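Local coordinates for shikimate dehydrogenase-like protein HI_0607 (Haemophilus influenzae, PDB 1NPY), which catalyses the NADP(+)-dependent oxidation of shikimate to 3-dehydroshikimate in vitro, though so weakly that shikimate may not be its biological substrate, at residues K121-S127 with K145-A150; A176-V182 with A206-V212; Y104-V108 with A133-A137; K113-N117 with K230-S234. One frame throughout, in Å; residues are numbered along the deposited sequence.

Contact 1 of 4, residues K121-S127 with K145-A150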
loop_
_atom_site.group_PDB
_atom_site.type_symbol
_atom_site.label_atom_id
_atom_site.label_comp_id
_atom_site.label_asym_id
_atom_site.label_seq_id
_atom_site.Cartn_x
_atom_site.Cartn_y
_atom_site.Cartn_z
ATOM N N LYS A 121 -6.788 -16.798 -12.783
ATOM C CA LYS A 121 -6.341 -15.796 -13.738
ATOM C C LYS A 121 -6.587 -14.398 -13.166
ATOM O O LYS A 121 -7.689 -14.105 -12.677
ATOM C CB LYS A 121 -7.079 -15.953 -15.062
ATOM C CG LYS A 121 -6.646 -17.162 -15.894
ATOM C CD LYS A 121 -7.653 -17.494 -16.987
ATOM C CE LYS A 121 -7.802 -16.347 -17.963
ATOM N NZ LYS A 121 -8.547 -16.684 -19.213
ATOM N N VAL A 122 -5.521 -13.603 -13.132
ATOM C CA VAL A 122 -5.560 -12.238 -12.596
ATOM C C VAL A 122 -5.390 -11.217 -13.725
ATOM O O VAL A 122 -4.568 -11.406 -14.607
ATOM C CB VAL A 122 -4.413 -12.015 -11.592
ATOM C CG1 VAL A 122 -4.496 -10.626 -10.955
ATOM C CG2 VAL A 122 -4.483 -13.097 -10.516
ATOM N N ILE A 123 -6.155 -10.125 -13.699
ATOM C CA ILE A 123 -5.864 -8.945 -14.507
ATOM C C ILE A 123 -5.717 -7.733 -13.610
ATOM O O ILE A 123 -6.594 -7.461 -12.789
ATOM C CB ILE A 123 -6.940 -8.696 -15.593
ATOM C CG1 ILE A 123 -6.966 -9.853 -16.590
ATOM C CG2 ILE A 123 -6.694 -7.352 -16.289
ATOM C CD1 ILE A 123 -8.004 -9.595 -17.699
ATOM N N VAL A 124 -4.577 -7.058 -13.720
ATOM C CA VAL A 124 -4.309 -5.792 -13.055
ATOM C C VAL A 124 -4.519 -4.640 -14.044
ATOM O O VAL A 124 -3.888 -4.607 -15.101
ATOM C CB VAL A 124 -2.868 -5.740 -12.501
ATOM C CG1 VAL A 124 -2.582 -4.387 -11.899
ATOM C CG2 VAL A 124 -2.617 -6.830 -11.452
ATOM N N HIS A 125 -5.447 -3.734 -13.746
ATOM C CA HIS A 125 -5.652 -2.531 -14.534
ATOM C C HIS A 125 -4.826 -1.420 -13.901
ATOM O O HIS A 125 -5.115 -0.938 -12.811
ATOM C CB HIS A 125 -7.140 -2.169 -14.570
ATOM C CG HIS A 125 -7.496 -1.088 -15.542
ATOM N ND1 HIS A 125 -8.792 -0.644 -15.703
ATOM C CD2 HIS A 125 -6.759 -0.429 -16.465
ATOM C CE1 HIS A 125 -8.831 0.268 -16.660
ATOM N NE2 HIS A 125 -7.605 0.425 -17.132
ATOM N N GLY A 126 -3.792 -0.998 -14.618
ATOM C CA GLY A 126 -2.964 0.125 -14.227
ATOM C C GLY A 126 -1.492 -0.242 -14.241
ATOM O O GLY A 126 -1.135 -1.414 -14.252
ATOM N N SER A 127 -0.633 0.772 -14.289
ATOM C CA SER A 127 0.806 0.545 -14.397
ATOM C C SER A 127 1.580 1.421 -13.434
ATOM O O SER A 127 2.807 1.408 -13.468
ATOM C CB SER A 127 1.303 0.748 -15.832
ATOM O OG SER A 127 1.154 2.103 -16.227
ATOM N N LYS A 145 -0.557 -16.713 -13.598
ATOM C CA LYS A 145 -1.448 -16.308 -14.671
ATOM C C LYS A 145 -1.961 -14.906 -14.383
ATOM O O LYS A 145 -3.003 -14.749 -13.751
ATOM C CB LYS A 145 -2.582 -17.307 -14.834
ATOM C CG LYS A 145 -2.004 -18.637 -15.298
ATOM C CD LYS A 145 -2.976 -19.585 -15.972
ATOM C CE LYS A 145 -2.375 -20.990 -15.986
ATOM N NZ LYS A 145 -0.889 -21.010 -15.744
ATOM N N LEU A 146 -1.194 -13.918 -14.825
ATOM C CA LEU A 146 -1.513 -12.513 -14.581
ATOM C C LEU A 146 -1.212 -11.672 -15.810
ATOM O O LEU A 146 -0.209 -11.864 -16.504
ATOM C CB LEU A 146 -0.753 -12.000 -13.349
ATOM C CG LEU A 146 -1.083 -10.594 -12.837
ATOM C CD1 LEU A 146 -0.818 -10.534 -11.334
ATOM C CD2 LEU A 146 -0.328 -9.465 -13.528
ATOM N N LYS A 147 -2.119 -10.757 -16.125
ATOM C CA LYS A 147 -1.922 -9.866 -17.258
ATOM C C LYS A 147 -2.050 -8.440 -16.730
ATOM O O LYS A 147 -2.890 -8.168 -15.869
ATOM C CB LYS A 147 -2.949 -10.146 -18.355
ATOM C CG LYS A 147 -2.887 -11.557 -18.895
ATOM C CD LYS A 147 -3.987 -11.813 -19.916
ATOM C CE LYS A 147 -4.127 -13.283 -20.260
ATOM N NZ LYS A 147 -5.336 -13.560 -21.092
ATOM N N ILE A 148 -1.243 -7.541 -17.280
ATOM C CA ILE A 148 -1.285 -6.130 -16.927
ATOM C C ILE A 148 -1.985 -5.432 -18.079
ATOM O O ILE A 148 -1.528 -5.507 -19.219
ATOM C CB ILE A 148 0.129 -5.572 -16.675
ATOM C CG1 ILE A 148 0.669 -6.089 -15.333
ATOM C CG2 ILE A 148 0.069 -4.040 -16.563
ATOM C CD1 ILE A 148 1.735 -7.133 -15.421
ATOM N N TYR A 149 -3.138 -4.844 -17.772
ATOM C CA TYR A 149 -3.924 -4.021 -18.677
ATOM C C TYR A 149 -3.700 -2.549 -18.368
ATOM O O TYR A 149 -4.024 -2.073 -17.286
ATOM C CB TYR A 149 -5.403 -4.381 -18.452
ATOM C CG TYR A 149 -6.426 -3.505 -19.140
ATOM C CD1 TYR A 149 -6.240 -3.062 -20.439
ATOM C CD2 TYR A 149 -7.601 -3.153 -18.477
ATOM C CE1 TYR A 149 -7.193 -2.258 -21.060
ATOM C CE2 TYR A 149 -8.553 -2.353 -19.084
ATOM C CZ TYR A 149 -8.342 -1.910 -20.367
ATOM O OH TYR A 149 -9.290 -1.133 -20.987
ATOM N N ALA A 150 -3.107 -1.797 -19.283
ATOM C CA ALA A 150 -2.791 -0.422 -18.937
ATOM C C ALA A 150 -2.681 0.419 -20.191
ATOM O O ALA A 150 -2.320 -0.088 -21.243
ATOM C CB ALA A 150 -1.487 -0.325 -18.170
#
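Val-124 O takes the backbone N-H of Tyr-149 at 2.8 Å, one of five backbone bonds that zip strand 122-125 to strand 146-149 in parallel register. Val-122 and Val-124 each bond through both N and O, Val-122 N reaching Lys-145 O at 2.8 Å, and the row closes where Gly-126 N meets Tyr-149 O at 2.9 Å. At the last bridge, His-125 and Tyr-149 run side by side off one face of the sheet. In both residues CG lies opposite the backbone N (chi1 -170° and 171°), which brings the rings into an offset stack with centroids 4.2 Å apart and planes at 25°. Tyr-149 CE2 sits over the centre of the imidazole, 3.5 Å from His-125 NE2. The rotation of the His-125 ring is further fixed by a hydrogen bond from ND1 to the carbonyl of Ala-197. On the same face, Ile-123 CG2 lies against Tyr-149 CB. The other face is aliphatic: Val-122 CG1 packs on Leu-146 CD1 at 3.7 Å, and Val-124 CG2 reaches Leu-146 CD2, under the cover of helix 131-140. Past the strand ends, Ser-127 CB rests on Ala-150 CB at 3.8 Å. Gly-126 and Ser-127 belong to the glycine-rich turn that, by similarity, binds NADP(+); strand, turn, helix 131-140 and strand 146-149 form the opening beta-alpha-beta unit of a Rossmann-type nucleotide-binding domain.

Contact 2 of 4, residues A176-V182 with A206-V212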
loop_
_atom_site.group_PDB
_atom_site.type_symbol
_atom_site.label_atom_id
_atom_site.label_comp_id
_atom_site.label_asym_id
_atom_site.label_seq_id
_atom_site.Cartn_x
_atom_site.Cartn_y
_atom_site.Cartn_z
ATOM N N ALA A 176 -11.025 -13.488 -16.737
ATOM C CA ALA A 176 -10.196 -13.447 -15.540
ATOM C C ALA A 176 -11.047 -13.672 -14.286
ATOM O O ALA A 176 -12.229 -13.335 -14.250
ATOM C CB ALA A 176 -9.464 -12.128 -15.466
ATOM N N ASP A 177 -10.445 -14.283 -13.271
ATOM C CA ASP A 177 -11.112 -14.570 -12.011
ATOM C C ASP A 177 -10.966 -13.482 -10.964
ATOM O O ASP A 177 -11.834 -13.300 -10.115
ATOM C CB ASP A 177 -10.516 -15.861 -11.461
ATOM C CG ASP A 177 -10.627 -16.971 -12.462
ATOM O OD1 ASP A 177 -11.783 -17.233 -12.848
ATOM O OD2 ASP A 177 -9.646 -17.582 -12.932
ATOM N N ILE A 178 -9.827 -12.799 -10.998
ATOM C CA ILE A 178 -9.455 -11.775 -10.039
ATOM C C ILE A 178 -9.158 -10.496 -10.818
ATOM O O ILE A 178 -8.224 -10.437 -11.623
ATOM C CB ILE A 178 -8.246 -12.204 -9.184
ATOM C CG1 ILE A 178 -8.568 -13.476 -8.388
ATOM C CG2 ILE A 178 -7.838 -11.124 -8.218
ATOM C CD1 ILE A 178 -7.352 -14.125 -7.697
ATOM N N LEU A 179 -9.954 -9.467 -10.555
ATOM C CA LEU A 179 -9.764 -8.156 -11.161
ATOM C C LEU A 179 -9.221 -7.169 -10.142
ATOM O O LEU A 179 -9.797 -6.999 -9.068
ATOM C CB LEU A 179 -11.089 -7.617 -11.693
ATOM C CG LEU A 179 -11.833 -8.635 -12.559
ATOM C CD1 LEU A 179 -13.153 -7.996 -12.970
ATOM C CD2 LEU A 179 -11.043 -8.989 -13.806
ATOM N N VAL A 180 -8.081 -6.563 -10.449
ATOM C CA VAL A 180 -7.465 -5.623 -9.524
ATOM C C VAL A 180 -7.368 -4.259 -10.196
ATOM O O VAL A 180 -6.800 -4.120 -11.282
ATOM C CB VAL A 180 -6.037 -6.045 -9.078
ATOM C CG1 VAL A 180 -5.556 -5.193 -7.940
ATOM C CG2 VAL A 180 -5.941 -7.515 -8.748
ATOM N N ASN A 181 -7.872 -3.230 -9.522
ATOM C CA ASN A 181 -7.748 -1.875 -10.028
ATOM C C ASN A 181 -6.639 -1.153 -9.258
ATOM O O ASN A 181 -6.695 -1.056 -8.017
ATOM C CB ASN A 181 -9.030 -1.063 -9.861
ATOM C CG ASN A 181 -8.833 0.381 -10.307
ATOM O OD1 ASN A 181 -8.365 0.610 -11.419
ATOM N ND2 ASN A 181 -9.174 1.336 -9.470
ATOM N N VAL A 182 -5.653 -0.679 -10.017
ATOM C CA VAL A 182 -4.584 0.173 -9.515
ATOM C C VAL A 182 -4.485 1.494 -10.300
ATOM O O VAL A 182 -3.451 2.171 -10.315
ATOM C CB VAL A 182 -3.207 -0.528 -9.489
ATOM C CG1 VAL A 182 -3.226 -1.703 -8.537
ATOM C CG2 VAL A 182 -2.709 -0.957 -10.878
ATOM N N ALA A 206 -16.047 -12.627 -13.172
ATOM C CA ALA A 206 -14.947 -12.756 -12.230
ATOM C C ALA A 206 -15.503 -13.277 -10.912
ATOM O O ALA A 206 -16.721 -13.363 -10.743
ATOM C CB ALA A 206 -14.269 -11.384 -12.073
ATOM N N SER A 207 -14.621 -13.644 -9.987
ATOM C CA SER A 207 -15.020 -14.059 -8.644
ATOM C C SER A 207 -14.580 -13.063 -7.570
ATOM O O SER A 207 -15.160 -13.039 -6.486
ATOM C CB SER A 207 -14.567 -15.495 -8.369
ATOM O OG SER A 207 -13.164 -15.581 -8.430
ATOM N N VAL A 208 -13.569 -12.249 -7.866
ATOM C CA VAL A 208 -12.964 -11.353 -6.877
ATOM C C VAL A 208 -12.679 -9.970 -7.479
ATOM O O VAL A 208 -12.096 -9.899 -8.559
ATOM C CB VAL A 208 -11.605 -11.871 -6.358
ATOM C CG1 VAL A 208 -11.070 -10.924 -5.319
ATOM C CG2 VAL A 208 -11.733 -13.265 -5.739
ATOM N N ALA A 209 -13.115 -8.917 -6.784
ATOM C CA ALA A 209 -12.857 -7.535 -7.187
ATOM C C ALA A 209 -12.011 -6.841 -6.124
ATOM O O ALA A 209 -12.459 -6.719 -4.991
ATOM C CB ALA A 209 -14.171 -6.792 -7.382
ATOM N N PHE A 210 -10.781 -6.456 -6.461
ATOM C CA PHE A 210 -9.820 -5.867 -5.535
ATOM C C PHE A 210 -9.485 -4.468 -6.050
ATOM O O PHE A 210 -8.938 -4.296 -7.145
ATOM C CB PHE A 210 -8.608 -6.789 -5.461
ATOM C CG PHE A 210 -7.491 -6.384 -4.515
ATOM C CD1 PHE A 210 -6.373 -7.201 -4.459
ATOM C CD2 PHE A 210 -7.526 -5.256 -3.726
ATOM C CE1 PHE A 210 -5.311 -6.889 -3.621
ATOM C CE2 PHE A 210 -6.476 -4.935 -2.895
ATOM C CZ PHE A 210 -5.360 -5.750 -2.849
ATOM N N ASP A 211 -9.960 -3.458 -5.337
ATOM C CA ASP A 211 -9.774 -2.077 -5.778
ATOM C C ASP A 211 -8.846 -1.458 -4.751
ATOM O O ASP A 211 -9.189 -1.323 -3.573
ATOM C CB ASP A 211 -11.097 -1.319 -5.806
ATOM C CG ASP A 211 -11.054 -0.054 -6.637
ATOM O OD1 ASP A 211 -9.953 0.474 -6.923
ATOM O OD2 ASP A 211 -12.117 0.476 -7.038
ATOM N N VAL A 212 -7.706 -0.979 -5.227
ATOM C CA VAL A 212 -6.762 -0.301 -4.355
ATOM C C VAL A 212 -7.184 1.131 -4.039
ATOM O O VAL A 212 -6.728 1.733 -3.070
ATOM C CB VAL A 212 -5.338 -0.401 -4.924
ATOM C CG1 VAL A 212 -4.342 0.232 -3.986
ATOM C CG2 VAL A 212 -4.941 -1.856 -5.121
#
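Val-180 CG1 lies over one face of the Phe-210 ring, 4.1 Å from CD1, the two side chains running alongside each other from paired positions of parallel strands 178-181 and 208-211. Two bridges earlier Ile-178 and Val-208 also run alongside each other, Ile-178 CG1 against Val-208 CB at 4.0 Å, and Val-182 CG1 meets Val-212 CG2 at 3.8 Å beyond the bridged residues. Across the sheet, Asn-181 and Asp-211 make a buried polar pair. Asn-181 ND2 gives a nearly straight bond of 2.8 Å (169°) to Asp-211 OD1; the acceptor lies in the amide plane, whereas the donor approaches from above the carboxylate plane, the two planes being 74° apart. Both groups are held from outside as well: Asn-181 OD1 by Thr-183 OG1, Asp-211 OD1 by Val-213 N and OD2 by Thr-219 OG1. Leu-179 CD1 covers Ala-206 CB on this face. At the strand entrance Asp-177 O is gripped twice, by Ser-207 N at 2.8 Å and by Val-208 N at 3.0 Å, while backbone bonds continue the pairing as far as Val-212 N to Asn-181 O. The strands belong to a beta-alpha-beta unit whose crossover carries helix 200-205. Helix 131-140 packs on the Val-180 and Val-182 face, helix 220-227 covers Ala-209 and Asp-211 on the other, and strand 122-125 bonds to 178-181 along the edge away from 208-211.

Contact 3 of 4, residues Y104-V108 with A133-A137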
loop_
_atom_site.group_PDB
_atom_site.type_symbol
_atom_site.label_atom_id
_atom_site.label_comp_id
_atom_site.label_asym_id
_atom_site.label_seq_id
_atom_site.Cartn_x
_atom_site.Cartn_y
_atom_site.Cartn_z
ATOM N N TYR A 104 3.712 -3.570 -0.164
ATOM C CA TYR A 104 3.970 -4.918 -0.637
ATOM C C TYR A 104 3.564 -5.958 0.414
ATOM O O TYR A 104 2.853 -6.920 0.111
ATOM C CB TYR A 104 5.449 -5.037 -1.044
ATOM C CG TYR A 104 5.881 -6.454 -1.327
ATOM C CD1 TYR A 104 5.702 -7.017 -2.590
ATOM C CD2 TYR A 104 6.402 -7.263 -0.312
ATOM C CE1 TYR A 104 6.027 -8.345 -2.825
ATOM C CE2 TYR A 104 6.751 -8.576 -0.559
ATOM C CZ TYR A 104 6.573 -9.107 -1.816
ATOM O OH TYR A 104 6.911 -10.432 -2.025
ATOM N N ILE A 105 4.010 -5.776 1.656
ATOM C CA ILE A 105 3.670 -6.715 2.725
ATOM C C ILE A 105 2.154 -6.818 2.871
ATOM O O ILE A 105 1.624 -7.921 3.009
ATOM C CB ILE A 105 4.377 -6.357 4.042
ATOM C CG1 ILE A 105 5.897 -6.413 3.878
ATOM C CG2 ILE A 105 4.009 -7.298 5.183
ATOM C CD1 ILE A 105 6.650 -5.804 5.025
ATOM N N ALA A 106 1.461 -5.684 2.890
ATOM C CA ALA A 106 0.005 -5.679 3.049
ATOM C C ALA A 106 -0.695 -6.452 1.941
ATOM O O ALA A 106 -1.657 -7.178 2.213
ATOM C CB ALA A 106 -0.545 -4.244 3.125
ATOM N N ILE A 107 -0.205 -6.337 0.712
ATOM C CA ILE A 107 -0.895 -6.959 -0.410
ATOM C C ILE A 107 -0.705 -8.478 -0.322
ATOM O O ILE A 107 -1.661 -9.243 -0.457
ATOM C CB ILE A 107 -0.506 -6.397 -1.785
ATOM C CG1 ILE A 107 -0.973 -4.942 -1.912
ATOM C CG2 ILE A 107 -1.237 -7.238 -2.834
ATOM C CD1 ILE A 107 -0.057 -4.091 -2.719
ATOM N N VAL A 108 0.512 -8.896 0.007
ATOM C CA VAL A 108 0.805 -10.314 0.236
ATOM C C VAL A 108 -0.090 -10.866 1.348
ATOM O O VAL A 108 -0.647 -11.963 1.222
ATOM C CB VAL A 108 2.282 -10.520 0.619
ATOM C CG1 VAL A 108 2.527 -11.969 1.100
ATOM C CG2 VAL A 108 3.220 -10.186 -0.530
ATOM N N ALA A 133 3.799 -2.987 -6.600
ATOM C CA ALA A 133 3.589 -3.716 -5.352
ATOM C C ALA A 133 2.561 -4.829 -5.525
ATOM O O ALA A 133 2.801 -5.951 -5.114
ATOM C CB ALA A 133 3.120 -2.787 -4.254
ATOM N N VAL A 134 1.460 -4.547 -6.206
ATOM C CA VAL A 134 0.456 -5.564 -6.502
ATOM C C VAL A 134 1.011 -6.715 -7.355
ATOM O O VAL A 134 0.868 -7.891 -6.991
ATOM C CB VAL A 134 -0.781 -4.896 -7.150
ATOM C CG1 VAL A 134 -1.668 -5.978 -7.742
ATOM C CG2 VAL A 134 -1.491 -4.012 -6.097
ATOM N N VAL A 135 1.641 -6.381 -8.478
ATOM C CA VAL A 135 2.160 -7.376 -9.401
ATOM C C VAL A 135 3.197 -8.252 -8.704
ATOM O O VAL A 135 3.196 -9.481 -8.853
ATOM C CB VAL A 135 2.698 -6.733 -10.681
ATOM C CG1 VAL A 135 3.379 -7.765 -11.583
ATOM C CG2 VAL A 135 1.557 -6.068 -11.420
ATOM N N ALA A 136 4.082 -7.621 -7.937
ATOM C CA ALA A 136 5.130 -8.369 -7.244
ATOM C C ALA A 136 4.590 -9.265 -6.148
ATOM O O ALA A 136 5.100 -10.368 -5.904
ATOM C CB ALA A 136 6.166 -7.397 -6.668
ATOM N N ALA A 137 3.572 -8.770 -5.454
ATOM C CA ALA A 137 2.935 -9.550 -4.404
ATOM C C ALA A 137 2.267 -10.796 -4.965
ATOM O O ALA A 137 2.363 -11.885 -4.385
ATOM C CB ALA A 137 1.966 -8.708 -3.589
#
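Ile-107 and Val-134 meet at about a right angle, Ile-107 CD1 ending 3.7 Å from Val-134 CG2. The same methyl also touches Ala-133 CB at 3.8 Å, so the tip of the isoleucine spans two successive residues of the facing helix. Its other branch, Ile-107 CG2, bears on Ala-137 CB at 3.6 Å. Val-108 CG2 approaches that alanine methyl too, also at 3.6 Å, and Ala-137 is thereby seated between Ile-107 and Val-108. Helices 102-113 and 131-140 cross here at -50° with their axes 8.7 Å apart, a close approach that the small side chains of Ala-133, Ala-136 and Ala-137 permit. Helix 131-140 is the first helix of the Rossmann-type domain, following its glycine-rich turn, and helix 102-113 holds in its first turn Asp-103, an inferred substrate-binding residue, which is consistent with a place for this packing between the substrate and nucleotide sides of the enzyme. In Tyr-104 a chi1 of 170° turns the ring so that one side of it leans toward the second helix. Tyr-104 CE1 comes within 3.6 Å of Ala-137 N and 4.0 Å of Ala-136 CB, with the Ala-136 carbonyl at the ring edge. Val-108 CG2 lies over one ring face, toward its rim. The hydroxyl is hydrogen-bonded to Asn-140 ND2, at the end of helix 131-140.

Contact 4 of 4, residues K113-N117 with K230-S234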
loop_
_atom_site.group_PDB
_atom_site.type_symbol
_atom_site.label_atom_id
_atom_site.label_comp_id
_atom_site.label_asym_id
_atom_site.label_seq_id
_atom_site.Cartn_x
_atom_site.Cartn_y
_atom_site.Cartn_z
ATOM N N LYS A 113 -5.044 -13.661 3.359
ATOM C CA LYS A 113 -6.238 -13.522 4.181
ATOM C C LYS A 113 -7.511 -13.946 3.462
ATOM O O LYS A 113 -8.356 -14.643 4.015
ATOM C CB LYS A 113 -6.392 -12.079 4.649
ATOM C CG LYS A 113 -7.625 -11.899 5.499
ATOM C CD LYS A 113 -7.667 -10.525 6.143
ATOM C CE LYS A 113 -9.033 -10.293 6.770
ATOM N NZ LYS A 113 -8.903 -9.169 7.736
ATOM N N TYR A 114 -7.632 -13.548 2.208
ATOM C CA TYR A 114 -8.799 -13.853 1.388
ATOM C C TYR A 114 -8.678 -15.202 0.664
ATOM O O TYR A 114 -9.526 -15.563 -0.162
ATOM C CB TYR A 114 -9.039 -12.692 0.421
ATOM C CG TYR A 114 -9.725 -11.509 1.071
ATOM C CD1 TYR A 114 -11.108 -11.470 1.165
ATOM C CD2 TYR A 114 -8.989 -10.491 1.663
ATOM C CE1 TYR A 114 -11.753 -10.421 1.782
ATOM C CE2 TYR A 114 -9.612 -9.449 2.294
ATOM C CZ TYR A 114 -10.997 -9.417 2.338
ATOM O OH TYR A 114 -11.651 -8.387 2.962
ATOM N N HIS A 115 -7.624 -15.951 0.966
ATOM C CA HIS A 115 -7.378 -17.268 0.371
ATOM C C HIS A 115 -7.503 -17.246 -1.147
ATOM O O HIS A 115 -8.177 -18.080 -1.769
ATOM C CB HIS A 115 -8.330 -18.294 0.971
ATOM C CG HIS A 115 -8.338 -18.305 2.464
ATOM N ND1 HIS A 115 -7.231 -18.650 3.211
ATOM C CD2 HIS A 115 -9.331 -18.053 3.348
ATOM C CE1 HIS A 115 -7.538 -18.593 4.494
ATOM N NE2 HIS A 115 -8.804 -18.231 4.603
ATOM N N LEU A 116 -6.868 -16.261 -1.771
ATOM C CA LEU A 116 -6.962 -16.177 -3.221
ATOM C C LEU A 116 -6.195 -17.369 -3.774
ATOM O O LEU A 116 -5.151 -17.737 -3.249
ATOM C CB LEU A 116 -6.360 -14.878 -3.766
ATOM C CG LEU A 116 -7.060 -13.646 -3.190
ATOM C CD1 LEU A 116 -6.614 -12.398 -3.916
ATOM C CD2 LEU A 116 -8.594 -13.735 -3.256
ATOM N N ASN A 117 -6.729 -17.925 -4.852
ATOM C CA ASN A 117 -6.282 -19.172 -5.474
ATOM C C ASN A 117 -5.179 -18.865 -6.484
ATOM O O ASN A 117 -5.448 -18.217 -7.505
ATOM C CB ASN A 117 -7.517 -19.709 -6.202
ATOM C CG ASN A 117 -7.282 -21.018 -6.928
ATOM O OD1 ASN A 117 -8.226 -21.574 -7.501
ATOM N ND2 ASN A 117 -6.060 -21.523 -6.892
ATOM N N LYS A 230 -19.978 -10.829 -5.597
ATOM C CA LYS A 230 -18.589 -11.236 -5.753
ATOM C C LYS A 230 -17.837 -10.894 -4.458
ATOM O O LYS A 230 -18.309 -10.084 -3.665
ATOM C CB LYS A 230 -17.969 -10.485 -6.935
ATOM C CG LYS A 230 -18.724 -10.555 -8.249
ATOM C CD LYS A 230 -18.997 -11.997 -8.638
ATOM C CE LYS A 230 -19.500 -12.205 -10.045
ATOM N NZ LYS A 230 -19.495 -13.656 -10.410
ATOM N N GLN A 231 -16.688 -11.516 -4.234
ATOM C CA GLN A 231 -15.814 -11.173 -3.125
ATOM C C GLN A 231 -15.159 -9.836 -3.435
ATOM O O GLN A 231 -14.784 -9.612 -4.584
ATOM C CB GLN A 231 -14.748 -12.249 -2.982
ATOM C CG GLN A 231 -13.774 -12.029 -1.850
ATOM C CD GLN A 231 -12.833 -13.205 -1.685
ATOM O OE1 GLN A 231 -13.248 -14.279 -1.254
ATOM N NE2 GLN A 231 -11.570 -13.010 -2.032
ATOM N N THR A 232 -15.092 -8.939 -2.463
ATOM C CA THR A 232 -14.386 -7.674 -2.640
ATOM C C THR A 232 -13.327 -7.397 -1.580
ATOM O O THR A 232 -13.463 -7.786 -0.420
ATOM C CB THR A 232 -15.325 -6.476 -2.645
ATOM O OG1 THR A 232 -15.999 -6.355 -1.388
ATOM C CG2 THR A 232 -16.399 -6.581 -3.682
ATOM N N ILE A 233 -12.265 -6.743 -2.032
ATOM C CA ILE A 233 -11.160 -6.239 -1.216
ATOM C C ILE A 233 -11.001 -4.761 -1.547
ATOM O O ILE A 233 -10.876 -4.430 -2.719
ATOM C CB ILE A 233 -9.852 -6.990 -1.525
ATOM C CG1 ILE A 233 -10.101 -8.494 -1.464
ATOM C CG2 ILE A 233 -8.734 -6.614 -0.519
ATOM C CD1 ILE A 233 -8.883 -9.292 -1.792
ATOM N N SER A 234 -11.039 -3.886 -0.546
ATOM C CA SER A 234 -11.114 -2.448 -0.767
ATOM C C SER A 234 -9.783 -1.823 -0.399
ATOM O O SER A 234 -9.020 -2.416 0.355
ATOM C CB SER A 234 -12.232 -1.884 0.118
ATOM O OG SER A 234 -11.907 -0.561 0.492
#
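The Tyr-114 ring carries Ile-233 over the centre of one face: CG1 stands 3.8 Å from the ring centroid and only 6° off its normal, a well-centred CH-pi contact. CD1 of the same isoleucine reaches further back along the ring, 3.7 Å from Tyr-114 CD2, since the two side chains slide past one another in opposite directions. Obliquely to the ring come Thr-232 O, 3.8 Å from Tyr-114 CE1, and the amide of Gln-231, whose plane is turned 49° from that of the ring. Gln-231 leaves the strand with CG trans to N (chi1 -179°) and stays extended beyond it, which carries NE2 across to Tyr-114 CB at 3.5 Å. There NE2 also meets Leu-116 CD2 at 3.3 Å, so one amide nitrogen touches both the tyrosine and the leucine. Leu-116 CD1 touches Ile-233 CD1 more loosely, at 4.4 Å. The turn presenting Tyr-114 and Leu-116 is a Schellman motif ending helix 102-113, with His-115 as its C-prime residue at positive phi. Within this chain, strand 231-233 is the outermost strand at its end of the parallel sheet and bonds to strand 208-211; Leu-116, Gln-231 and Ile-233 pack on that neighbour's side chains, helix 220-227 lies against Thr-232 on the other side, and Ser-234 caps helix 235-251.

How the contacts relate
Contacts 1, 2 and 4 all involve one parallel sheet, ordered 166-168, 146-149, 122-125, 178-181, 208-211, 231-233. Contacts 1 and 2, centred 9 Å apart, join through bonded strands 122-125 and 178-181; contacts 2 and 4, also 9 Å apart, join through 208-211 and 231-233. Contact 3 lies 14 Å from each of the others, and its helix 131-140 packs on the sheet through Val-134, which touches Val-124, Val-180, Val-182 and Val-212. Along the chain contact 1 precedes contact 2, and both fall between the two segments of contact 4, while contact 3 alternates with contacts 1 and 4. Helix 102-113 meets helix 131-140 in contact 3 and, through its terminal turn, strand 231-233 in contact 4.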